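Local coordinates for periplasmic binding protein (Veillonella parvula, PDB 4OVK), which probably captures a still unidentified solute outside the cytoplasmic membrane and delivers it to an ABC transporter for uptake, at residues A[154-159]-A[315-320]; A[308-313]-A[320-325]; A[326-329]-A[333-336]. All blocks are in the same frame, centred on the assembly; numbering follows the deposited sequence.

Interaction 1: residues A[154-159]-A[315-320]; sequences EALISY and NTFYHY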
loop_
_atom_site.group_PDB
_atom_site.type_symbol
_atom_site.label_atom_id
_atom_site.label_comp_id
_atom_site.label_asym_id
_atom_site.label_seq_id
_atom_site.Cartn_x
_atom_site.Cartn_y
_atom_site.Cartn_z
ATOM N N GLU A 154 -8.028 16.221 -3.786
ATOM C CA GLU A 154 -8.053 16.241 -5.258
ATOM C C GLU A 154 -6.645 16.225 -5.865
ATOM O O GLU A 154 -6.456 15.638 -6.920
ATOM C CB GLU A 154 -8.881 17.405 -5.804
ATOM C CG GLU A 154 -10.383 17.302 -5.522
ATOM C CD GLU A 154 -11.055 16.015 -6.021
ATOM O OE1 GLU A 154 -10.610 15.415 -7.028
ATOM O OE2 GLU A 154 -12.064 15.608 -5.403
ATOM N N ALA A 155 -5.661 16.847 -5.215
ATOM C CA ALA A 155 -4.282 16.779 -5.719
ATOM C C ALA A 155 -3.755 15.337 -5.698
ATOM O O ALA A 155 -3.091 14.903 -6.629
ATOM C CB ALA A 155 -3.371 17.709 -4.941
ATOM N N LEU A 156 -4.083 14.592 -4.644
ATOM C CA LEU A 156 -3.708 13.175 -4.546
ATOM C C LEU A 156 -4.432 12.348 -5.612
ATOM O O LEU A 156 -3.844 11.498 -6.247
ATOM C CB LEU A 156 -4.026 12.615 -3.150
ATOM C CG LEU A 156 -3.085 13.045 -2.032
ATOM C CD1 LEU A 156 -3.688 12.777 -0.656
ATOM C CD2 LEU A 156 -1.715 12.373 -2.163
ATOM N N ILE A 157 -5.714 12.615 -5.819
ATOM C CA ILE A 157 -6.479 11.857 -6.797
ATOM C C ILE A 157 -5.970 12.145 -8.205
ATOM O O ILE A 157 -5.825 11.215 -9.007
ATOM C CB ILE A 157 -7.982 12.151 -6.687
ATOM C CG1 ILE A 157 -8.516 11.597 -5.358
ATOM C CG2 ILE A 157 -8.744 11.523 -7.849
ATOM C CD1 ILE A 157 -9.810 12.250 -4.916
ATOM N N SER A 158 -5.689 13.420 -8.490
ATOM C CA SER A 158 -5.123 13.823 -9.790
ATOM C C SER A 158 -3.771 13.168 -10.043
ATOM O O SER A 158 -3.475 12.760 -11.161
ATOM C CB SER A 158 -4.971 15.338 -9.879
ATOM O OG SER A 158 -6.242 15.971 -9.952
ATOM N N TYR A 159 -2.964 13.072 -8.996
ATOM C CA TYR A 159 -1.667 12.411 -9.075
ATOM C C TYR A 159 -1.853 10.948 -9.491
ATOM O O TYR A 159 -1.183 10.473 -10.399
ATOM C CB TYR A 159 -0.929 12.529 -7.739
ATOM C CG TYR A 159 0.514 12.077 -7.770
ATOM C CD1 TYR A 159 1.542 12.946 -8.157
ATOM C CD2 TYR A 159 0.853 10.794 -7.405
ATOM C CE1 TYR A 159 2.870 12.522 -8.179
ATOM C CE2 TYR A 159 2.161 10.362 -7.423
ATOM C CZ TYR A 159 3.165 11.219 -7.826
ATOM O OH TYR A 159 4.449 10.752 -7.816
ATOM N N ASN A 315 7.716 15.898 -0.326
ATOM C CA ASN A 315 7.721 17.349 -0.106
ATOM C C ASN A 315 6.319 17.960 -0.262
ATOM O O ASN A 315 5.880 18.772 0.573
ATOM C CB ASN A 315 8.707 18.049 -1.060
ATOM C CG ASN A 315 8.604 19.556 -0.970
ATOM O OD1 ASN A 315 7.868 20.196 -1.729
ATOM N ND2 ASN A 315 9.300 20.129 -0.002
ATOM N N THR A 316 5.617 17.562 -1.316
ATOM C CA THR A 316 4.318 18.178 -1.656
ATOM C C THR A 316 3.242 17.799 -0.651
ATOM O O THR A 316 2.511 18.666 -0.136
ATOM C CB THR A 316 3.888 17.761 -3.076
ATOM O OG1 THR A 316 4.817 18.295 -4.026
ATOM C CG2 THR A 316 2.486 18.274 -3.426
ATOM N N PHE A 317 3.162 16.520 -0.347
ATOM C CA PHE A 317 2.048 16.009 0.440
ATOM C C PHE A 317 2.324 15.900 1.941
ATOM O O PHE A 317 1.402 16.071 2.759
ATOM C CB PHE A 317 1.553 14.689 -0.162
ATOM C CG PHE A 317 0.998 14.850 -1.546
ATOM C CD1 PHE A 317 -0.146 15.620 -1.767
ATOM C CD2 PHE A 317 1.617 14.267 -2.630
ATOM C CE1 PHE A 317 -0.651 15.793 -3.041
ATOM C CE2 PHE A 317 1.104 14.421 -3.909
ATOM C CZ PHE A 317 -0.037 15.180 -4.116
ATOM N N TYR A 318 3.574 15.649 2.317
ATOM C CA TYR A 318 3.917 15.449 3.726
ATOM C C TYR A 318 4.776 16.592 4.300
ATOM O O TYR A 318 5.059 16.599 5.496
ATOM C CB TYR A 318 4.680 14.146 3.931
ATOM C CG TYR A 318 4.116 12.895 3.303
ATOM C CD1 TYR A 318 2.755 12.701 3.133
ATOM C CD2 TYR A 318 4.960 11.866 2.922
ATOM C CE1 TYR A 318 2.258 11.533 2.578
ATOM C CE2 TYR A 318 4.476 10.696 2.377
ATOM C CZ TYR A 318 3.116 10.524 2.218
ATOM O OH TYR A 318 2.624 9.365 1.672
ATOM N N HIS A 319 5.206 17.534 3.460
ATOM C CA HIS A 319 6.104 18.611 3.872
ATOM C C HIS A 319 7.339 18.043 4.531
ATOM O O HIS A 319 7.774 18.522 5.580
ATOM C CB HIS A 319 5.414 19.621 4.809
ATOM C CG HIS A 319 4.177 20.197 4.218
ATOM N ND1 HIS A 319 4.208 21.068 3.154
ATOM C CD2 HIS A 319 2.871 19.965 4.479
ATOM C CE1 HIS A 319 2.971 21.370 2.803
ATOM N NE2 HIS A 319 2.143 20.706 3.586
ATOM N N TYR A 320 7.888 17.003 3.909
ATOM C CA TYR A 320 9.061 16.329 4.440
ATOM C C TYR A 320 10.043 16.143 3.297
ATOM O O TYR A 320 9.671 15.648 2.231
ATOM C CB TYR A 320 8.706 14.962 5.050
ATOM C CG TYR A 320 9.858 14.337 5.822
ATOM C CD1 TYR A 320 10.091 14.681 7.154
ATOM C CD2 TYR A 320 10.730 13.427 5.221
ATOM C CE1 TYR A 320 11.143 14.153 7.854
ATOM C CE2 TYR A 320 11.790 12.882 5.936
ATOM C CZ TYR A 320 11.986 13.241 7.249
ATOM O OH TYR A 320 13.044 12.722 7.978
#
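Phe317 carries its ring toward helix 150-170 with CG anti to the carbonyl carbon and beside the backbone N (chi1 -64°). Leu156 has the same first torsion (chi1 -75°), which brings its CD2 branch to the ring. The two side chains run side by side but point opposite ways. CD2 of Leu156 sits over the middle of one ring face, 3.5 Å from the centroid of Phe317. It lies only 6° off the ring normal, so this is a clear CH-pi contact. The methyl is almost equally far from all six ring carbons; the nearest is CD1 of Phe317, 3.6 Å from CD2 of Leu156. Behind it, CG of Leu156 lies 3.8 Å from CE1 of Phe317.

Ala155 approaches differently. Its CB meets the ring edge in plane, 3.8 Å from CE1 of Phe317. The opposite face is covered by the CG2 methyl of Thr316 from the ring's own helix. The Phe317 ring is thus held on both faces and at one edge by aliphatic groups.

Phe313 also meets this ring, and Gln152 NE2 bonds to Phe317 O. Phe317 lies in a wider pi-type turn, two residues before His319, which has positive phi. The contact docks the C-terminal part of helix 306-318 on helix 150-170. That long helix links the two parallel-sheet domains, as in binding proteins with a helical interdomain connection.

Interaction 2: residues A[308-313]-A[320-325]; sequences DDLKQF and YNLTDS
Leu310 and Leu322 make the close part of this contact. CD1 of Leu322 comes to 3.7 Å from CG of Leu310 and 4.0 Å from CD2 of the same leucine. The two side chains lie roughly perpendicular, so one methyl of Leu322 rests on the fork of Leu310. Leu310 reaches it because CG is anti to the backbone N (chi1 179°), which swings the branch toward the loop. Both leucines are buried. Ile327 of helix 324-331 packs on both, and Leu287 covers Leu310 from helix 285-296.

Away from this apolar patch the backbones are bridged by water. Water 1 donates to Lys311 O (2.8 Å) and to Tyr320 O, and accepts from Leu322 N (2.9 Å). These three bonds join the middle of helix 306-318 to the loop without a direct hydrogen bond between the segments.

The loop is a short connection between two consecutive helices. Thr323 is the N-cap of the second. Its OG1 caps the backbone N of Glu326, and Glu326 OE1 accepts from Thr323 N, which completes a capping box. The loop is therefore fixed just beyond the leucine contact.

The outer side is looser. Water 2 donates to Leu322 O (2.8 Å) and to OD1 of Asp324 (2.9 Å). Its link to Lys311 NZ is weak, and doubtful because Lys311 has two conformers. In one conformer, CE of Lys311 stays 4.3 Å from Leu322 O. NZ of Lys311 is then 5.0 Å from OD1 of Asp324, too far for direct contact between the opposite charges. Asp324 also has a long, weak ion pair with Arg307.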
loop_
_atom_site.group_PDB
_atom_site.type_symbol
_atom_site.label_atom_id
_atom_site.label_comp_id
_atom_site.label_asym_id
_atom_site.label_seq_id
_atom_site.Cartn_x
_atom_site.Cartn_y
_atom_site.Cartn_z
ATOM N N ASP A 308 13.586 11.504 -7.810
ATOM C CA ASP A 308 13.036 12.857 -7.862
ATOM C C ASP A 308 11.537 12.855 -7.606
ATOM O O ASP A 308 11.024 13.719 -6.910
ATOM C CB ASP A 308 13.314 13.523 -9.217
ATOM C CG ASP A 308 14.785 13.746 -9.472
ATOM O OD1 ASP A 308 15.583 13.679 -8.522
ATOM O OD2 ASP A 308 15.154 14.001 -10.642
ATOM N N ASP A 309 10.834 11.896 -8.188
ATOM C CA ASP A 309 9.389 11.830 -8.042
ATOM C C ASP A 309 9.031 11.481 -6.590
ATOM O O ASP A 309 8.061 12.012 -6.049
ATOM C CB ASP A 309 8.781 10.796 -8.984
ATOM C CG ASP A 309 8.953 11.158 -10.447
ATOM O OD1 ASP A 309 9.366 12.303 -10.782
ATOM O OD2 ASP A 309 8.671 10.268 -11.278
ATOM N N LEU A 310 9.824 10.604 -5.968
ATOM C CA LEU A 310 9.635 10.265 -4.551
ATOM C C LEU A 310 9.852 11.511 -3.678
ATOM O O LEU A 310 9.025 11.812 -2.824
ATOM C CB LEU A 310 10.597 9.134 -4.165
ATOM C CG LEU A 310 10.598 8.638 -2.732
ATOM C CD1 LEU A 310 9.261 8.004 -2.379
ATOM C CD2 LEU A 310 11.723 7.660 -2.477
ATOM N N LYS A 311 10.956 12.238 -3.899
ATOM C CA LYS A 311 11.218 13.457 -3.136
ATOM C C LYS A 311 10.101 14.479 -3.314
ATOM O O LYS A 311 9.656 15.098 -2.338
ATOM C CB LYS A 311 12.550 14.080 -3.520
ATOM C CG LYS A 311 13.730 13.237 -3.063
ATOM C CD LYS A 311 15.029 13.685 -3.704
ATOM C CE LYS A 311 15.487 15.002 -3.129
ATOM N NZ LYS A 311 16.885 15.277 -3.542
ATOM N N GLN A 312 9.656 14.653 -4.556
ATOM C CA GLN A 312 8.588 15.599 -4.862
ATOM C C GLN A 312 7.308 15.235 -4.114
ATOM O O GLN A 312 6.671 16.120 -3.535
ATOM C CB GLN A 312 8.316 15.658 -6.359
ATOM C CG GLN A 312 7.195 16.596 -6.758
ATOM C CD GLN A 312 6.836 16.457 -8.232
ATOM O OE1 GLN A 312 6.223 15.468 -8.658
ATOM N NE2 GLN A 312 7.212 17.443 -9.011
ATOM N N PHE A 313 6.951 13.955 -4.137
ATOM C CA PHE A 313 5.731 13.479 -3.468
ATOM C C PHE A 313 5.786 13.764 -1.952
ATOM O O PHE A 313 4.854 14.350 -1.391
ATOM C CB PHE A 313 5.533 11.994 -3.731
ATOM C CG PHE A 313 4.198 11.464 -3.268
ATOM C CD1 PHE A 313 3.993 11.106 -1.941
ATOM C CD2 PHE A 313 3.153 11.322 -4.164
ATOM C CE1 PHE A 313 2.767 10.595 -1.527
ATOM C CE2 PHE A 313 1.927 10.838 -3.752
ATOM C CZ PHE A 313 1.734 10.489 -2.430
ATOM N N TYR A 320 7.888 17.003 3.909
ATOM C CA TYR A 320 9.061 16.329 4.440
ATOM C C TYR A 320 10.043 16.143 3.297
ATOM O O TYR A 320 9.671 15.648 2.231
ATOM C CB TYR A 320 8.706 14.962 5.050
ATOM C CG TYR A 320 9.858 14.337 5.822
ATOM C CD1 TYR A 320 10.091 14.681 7.154
ATOM C CD2 TYR A 320 10.730 13.427 5.221
ATOM C CE1 TYR A 320 11.143 14.153 7.854
ATOM C CE2 TYR A 320 11.790 12.882 5.936
ATOM C CZ TYR A 320 11.986 13.241 7.249
ATOM O OH TYR A 320 13.044 12.722 7.978
ATOM N N ASN A 321 11.282 16.563 3.529
ATOM C CA ASN A 321 12.355 16.442 2.539
ATOM C C ASN A 321 13.278 15.272 2.863
ATOM O O ASN A 321 14.115 15.337 3.778
ATOM C CB ASN A 321 13.122 17.758 2.454
ATOM C CG ASN A 321 12.271 18.889 1.916
ATOM O OD1 ASN A 321 11.422 18.682 1.046
ATOM N ND2 ASN A 321 12.500 20.104 2.420
ATOM N N LEU A 322 13.104 14.202 2.103
ATOM C CA LEU A 322 13.884 12.977 2.253
ATOM C C LEU A 322 15.383 13.168 2.012
ATOM O O LEU A 322 15.789 13.822 1.043
ATOM C CB LEU A 322 13.356 11.931 1.296
ATOM C CG LEU A 322 11.958 11.349 1.540
ATOM C CD1 LEU A 322 11.477 10.565 0.333
ATOM C CD2 LEU A 322 11.922 10.505 2.809
ATOM N N THR A 323 16.198 12.585 2.886
ATOM C CA THR A 323 17.646 12.508 2.659
ATOM C C THR A 323 17.945 11.334 1.741
ATOM O O THR A 323 17.108 10.451 1.534
ATOM C CB THR A 323 18.410 12.265 3.967
ATOM O OG1 THR A 323 18.040 10.984 4.501
ATOM C CG2 THR A 323 18.084 13.362 4.993
ATOM N N ASP A 324 19.161 11.309 1.206
ATOM C CA ASP A 324 19.617 10.153 0.434
ATOM C C ASP A 324 19.564 8.831 1.206
ATOM O O ASP A 324 19.185 7.813 0.634
ATOM C CB ASP A 324 21.014 10.409 -0.122
ATOM C CG ASP A 324 21.011 11.469 -1.207
ATOM O OD1 ASP A 324 19.912 11.816 -1.689
ATOM O OD2 ASP A 324 22.100 11.950 -1.585
ATOM N N SER A 325 19.928 8.848 2.489
ATOM C CA SER A 325 19.845 7.643 3.322
ATOM C C SER A 325 18.414 7.128 3.419
ATOM O O SER A 325 18.178 5.933 3.289
ATOM C CB SER A 325 20.382 7.900 4.732
ATOM O OG SER A 325 21.760 8.208 4.699
HETATM O O HOH W 1 11.187 14.691 0.015
HETATM O O HOH W 2 17.919 13.758 -0.782
#

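Interaction 3: residues A[326-329]-A[333-336]; sequences EINT and ISIN
Asn328 and Ser334 grip each other through two hydrogen bonds. ND2 of Asn328 donates to OG of Ser334 at 2.9 Å, and the hydroxyl lies close to the amide plane. OD1 of Asn328 accepts from the backbone N of Ser334 at 3.0 Å. This N-H is nearly straight on (163°), but the donor is tilted 28° from the carbonyl plane. The two bonds fix the rotation of the amide. CG stands anti to the backbone N of Asn328 (chi1 -171°), which turns the amide toward the following helix. Its backbone helps too: Ile333 N donates to Asn328 O at 3.1 Å, on a lone pair in the carbonyl plane.

Water 3 donates to OD1 of Asn328 and accepts from Ile335 N. Three successive backbone N-H groups at the start of the short, weakly bonded helix 333-336 thus find acceptors. Asn328 supplies two of them and the water the third. Its side chain holds this first turn from the preceding helix, across a tight helix-helix connection. With an alanine here, Ser334 N and the water would probably lose their acceptor, and the Ser334 hydroxyl would be freer to turn.

Beside the polar grip, CD1 of Ile333 lies 4.3 Å from CG2 of Ile327. Further out, Ile327 packs on Leu310 and Lys311 of helix 306-318, while Ile333 touches Arg307 and Phe341. At the far end Asn336 OD1 accepts from Lys270 N, which ties the short helix to edge strand 268-270.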
loop_
_atom_site.group_PDB
_atom_site.type_symbol
_atom_site.label_atom_id
_atom_site.label_comp_id
_atom_site.label_asym_id
_atom_site.label_seq_id
_atom_site.Cartn_x
_atom_site.Cartn_y
_atom_site.Cartn_z
ATOM N N GLU A 326 17.464 8.037 3.645
ATOM C CA GLU A 326 16.055 7.654 3.760
ATOM C C GLU A 326 15.542 7.069 2.435
ATOM O O GLU A 326 14.805 6.092 2.427
ATOM C CB GLU A 326 15.195 8.838 4.227
ATOM C CG GLU A 326 15.432 9.221 5.692
ATOM C CD GLU A 326 14.815 10.557 6.078
ATOM O OE1 GLU A 326 14.784 11.472 5.225
ATOM O OE2 GLU A 326 14.383 10.703 7.255
ATOM N N ILE A 327 15.956 7.651 1.316
ATOM C CA ILE A 327 15.565 7.131 0.008
ATOM C C ILE A 327 16.152 5.733 -0.210
ATOM O O ILE A 327 15.476 4.852 -0.731
ATOM C CB ILE A 327 15.995 8.090 -1.124
ATOM C CG1 ILE A 327 15.213 9.407 -1.004
ATOM C CG2 ILE A 327 15.806 7.446 -2.496
ATOM C CD1 ILE A 327 15.860 10.563 -1.724
ATOM N N ASN A 328 17.393 5.522 0.216
ATOM C CA ASN A 328 18.020 4.194 0.100
ATOM C C ASN A 328 17.187 3.156 0.858
ATOM O O ASN A 328 16.937 2.070 0.366
ATOM C CB ASN A 328 19.448 4.219 0.654
ATOM C CG ASN A 328 20.230 2.940 0.373
ATOM O OD1 ASN A 328 19.690 1.837 0.324
ATOM N ND2 ASN A 328 21.522 3.095 0.182
ATOM N N THR A 329 16.757 3.515 2.057
ATOM C CA THR A 329 15.939 2.627 2.882
ATOM C C THR A 329 14.580 2.332 2.252
ATOM O O THR A 329 14.188 1.169 2.149
ATOM C CB THR A 329 15.757 3.224 4.287
ATOM O OG1 THR A 329 17.043 3.403 4.873
ATOM C CG2 THR A 329 14.961 2.295 5.175
ATOM N N ILE A 333 17.819 0.291 -2.024
ATOM C CA ILE A 333 18.850 0.489 -3.054
ATOM C C ILE A 333 20.070 -0.385 -2.776
ATOM O O ILE A 333 20.538 -1.087 -3.677
ATOM C CB ILE A 333 19.189 1.979 -3.230
ATOM C CG1 ILE A 333 17.983 2.679 -3.892
ATOM C CG2 ILE A 333 20.484 2.177 -4.029
ATOM C CD1 ILE A 333 18.091 4.183 -3.997
ATOM N N SER A 334 20.559 -0.364 -1.536
ATOM C CA SER A 334 21.698 -1.202 -1.149
ATOM C C SER A 334 21.324 -2.673 -1.118
ATOM O O SER A 334 22.085 -3.525 -1.613
ATOM C CB SER A 334 22.254 -0.792 0.222
ATOM O OG SER A 334 22.845 0.495 0.160
ATOM N N ILE A 335 20.167 -2.964 -0.524
ATOM C CA ILE A 335 19.663 -4.327 -0.408
ATOM C C ILE A 335 19.516 -4.992 -1.777
ATOM O O ILE A 335 19.898 -6.156 -1.958
ATOM C CB ILE A 335 18.322 -4.352 0.395
ATOM C CG1 ILE A 335 18.613 -4.133 1.888
ATOM C CG2 ILE A 335 17.551 -5.651 0.192
ATOM C CD1 ILE A 335 17.384 -3.900 2.751
ATOM N N ASN A 336 18.995 -4.241 -2.740
ATOM C CA ASN A 336 18.735 -4.756 -4.082
ATOM C C ASN A 336 19.868 -4.566 -5.087
ATOM O O ASN A 336 19.777 -5.056 -6.204
ATOM C CB ASN A 336 17.485 -4.081 -4.650
ATOM C CG ASN A 336 16.229 -4.541 -3.968
ATOM O OD1 ASN A 336 16.225 -5.540 -3.245
ATOM N ND2 ASN A 336 15.150 -3.805 -4.182
HETATM O O HOH W 3 18.709 -0.700 1.096
#

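Overall arrangement
The three contacts follow the C-terminal tail from the linking helix toward the second domain. Interactions 1 and 2 have centres about 13 Å apart and share helix 306-318 and Tyr320. Phe313 packs on both Tyr159 and Leu156, and Asn315 ND2 probably bonds to Asn321 OD1 at 2.8 Å. Interactions 2 and 3 also have centres about 13 Å apart and share helix 324-331; CD1 of Ile327 lies 3.7 Å from CG of Lys311. The centres of interactions 1 and 3 are about 23 Å apart, but their edges meet where Tyr320 OH probably bonds to Glu326 OE2 at 2.5 Å. Together the contacts lead from helix 150-170 toward strand 268-270.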